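Local coordinates for nuclear hormone receptor FTZ-F1 (Drosophila melanogaster, PDB 2XHS), which probably regulates transcription as an NR5A-family nuclear receptor whose ligand-binding domain docks a peptide of its partner Fushi tarazu, at residues 183-186 and 187-191. Numbering follows the deposited sequence.
Sequences ALLD and YTLTC
The last turns of an amphipathic alpha-helix, 170-191, bring D186 and T190 together on its outer face, where a threonine hydroxyl folds back onto the preceding turn. The carbonyl oxygen D186 O takes two bonds from one residue. T190 N reaches D186 O at 3.0 Å with a nearly straight N-H...O angle of 174°. T190 OG1 adds a second bond to D186 O at 2.9 Å, with OG1 lying well out of the carbonyl plane. The hydroxyl can get there because OG1 is turned anti to T190's own carbonyl carbon, beside the backbone N (chi1 -41°). The carboxylate oxygen D186 OD1 lies 3.3 Å from the same T190 OG1, the two side chains crossing at an angle. One residue earlier in each turn the link is apolar: L185 and L189 run side by side in the same direction, their CD1 atoms 3.9 Å apart, while L189 N donates to L185 O at 3.1 Å. In the mostly helical, three-layered sandwich of the nuclear receptor ligand-binding domain, this helix buries L184, Y187 and T188 while D186, L189 and T190 are exposed. L184 rests on C153 and L157 of helix 148-159 and on F199 of helix 198-224. T188 has its CG2 near L184 O and its N bonded to that oxygen at 3.1 Å. Y187, whose N bonds to A183 O, carries its side chain away from the helix into contact with D150 of helix 148-159 and with L5 and V11 near the N-terminus, where its OH is hydrogen-bonded to E6 N.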
loop_
_atom_site.group_PDB
_atom_site.type_symbol
_atom_site.label_atom_id
_atom_site.label_comp_id
_atom_site.label_asym_id
_atom_site.label_seq_id
_atom_site.Cartn_x
_atom_site.Cartn_y
_atom_site.Cartn_z
ATOM N N ALA A 183 16.603 0.806 11.018
ATOM C CA ALA A 183 16.291 -0.571 11.228
ATOM C C ALA A 183 16.393 -1.296 9.927
ATOM O O ALA A 183 16.829 -2.409 9.887
ATOM C CB ALA A 183 14.931 -0.704 11.788
ATOM N N LEU A 184 15.940 -0.666 8.865
ATOM C CA LEU A 184 15.994 -1.248 7.557
ATOM C C LEU A 184 17.390 -1.436 7.130
ATOM O O LEU A 184 17.712 -2.408 6.516
ATOM C CB LEU A 184 15.277 -0.394 6.545
ATOM C CG LEU A 184 15.115 -0.893 5.121
ATOM C CD1 LEU A 184 14.669 -2.273 5.080
ATOM C CD2 LEU A 184 14.101 -0.050 4.509
ATOM N N LEU A 185 18.236 -0.482 7.428
ATOM C CA LEU A 185 19.604 -0.621 7.060
ATOM C C LEU A 185 20.238 -1.780 7.767
ATOM O O LEU A 185 20.948 -2.528 7.195
ATOM C CB LEU A 185 20.337 0.650 7.402
ATOM C CG LEU A 185 21.828 0.700 7.195
ATOM C CD1 LEU A 185 22.181 0.355 5.828
ATOM C CD2 LEU A 185 22.176 2.078 7.442
ATOM N N ASP A 186 19.968 -1.924 9.036
ATOM C CA ASP A 186 20.538 -2.981 9.815
ATOM C C ASP A 186 20.107 -4.312 9.271
ATOM O O ASP A 186 20.870 -5.228 9.184
ATOM C CB ASP A 186 20.016 -2.793 11.235
ATOM C CG ASP A 186 20.512 -3.811 12.203
ATOM O OD1 ASP A 186 21.619 -4.291 12.076
ATOM O OD2 ASP A 186 19.782 -4.132 13.124
ATOM N N TYR A 187 18.852 -4.425 8.913
ATOM C CA TYR A 187 18.331 -5.673 8.459
ATOM C C TYR A 187 19.041 -6.064 7.207
ATOM O O TYR A 187 19.439 -7.183 7.042
ATOM C CB TYR A 187 16.824 -5.540 8.263
ATOM C CG TYR A 187 16.125 -6.776 7.790
ATOM C CD1 TYR A 187 16.124 -7.926 8.523
ATOM C CD2 TYR A 187 15.465 -6.786 6.608
ATOM C CE1 TYR A 187 15.491 -9.042 8.069
ATOM C CE2 TYR A 187 14.850 -7.885 6.166
ATOM C CZ TYR A 187 14.861 -9.014 6.893
ATOM O OH TYR A 187 14.233 -10.122 6.422
ATOM N N THR A 188 19.226 -5.128 6.313
ATOM C CA THR A 188 19.864 -5.468 5.079
ATOM C C THR A 188 21.244 -5.926 5.324
ATOM O O THR A 188 21.692 -6.849 4.712
ATOM C CB THR A 188 20.031 -4.269 4.233
ATOM O OG1 THR A 188 20.804 -3.340 4.963
ATOM C CG2 THR A 188 18.757 -3.663 3.987
ATOM N N LEU A 189 21.954 -5.226 6.177
ATOM C CA LEU A 189 23.329 -5.573 6.433
ATOM C C LEU A 189 23.557 -6.907 7.088
ATOM O O LEU A 189 24.416 -7.632 6.690
ATOM C CB LEU A 189 23.960 -4.483 7.270
ATOM C CG LEU A 189 24.143 -3.236 6.447
ATOM C CD1 LEU A 189 24.786 -2.149 7.210
ATOM C CD2 LEU A 189 24.979 -3.604 5.317
ATOM N N THR A 190 22.836 -7.174 8.154
ATOM C CA THR A 190 22.898 -8.438 8.820
ATOM C C THR A 190 22.342 -9.610 8.065
ATOM O O THR A 190 22.905 -10.678 8.066
ATOM C CB THR A 190 22.146 -8.361 10.075
ATOM O OG1 THR A 190 22.420 -7.118 10.681
ATOM C CG2 THR A 190 22.597 -9.397 10.981
ATOM N N CYS A 191 21.176 -9.429 7.480
ATOM C CA CYS A 191 20.503 -10.522 6.823
ATOM C C CYS A 191 20.697 -10.657 5.338
ATOM O O CYS A 191 20.447 -11.692 4.808
ATOM C CB CYS A 191 19.030 -10.505 7.177
ATOM S SG CYS A 191 18.717 -10.631 8.892
#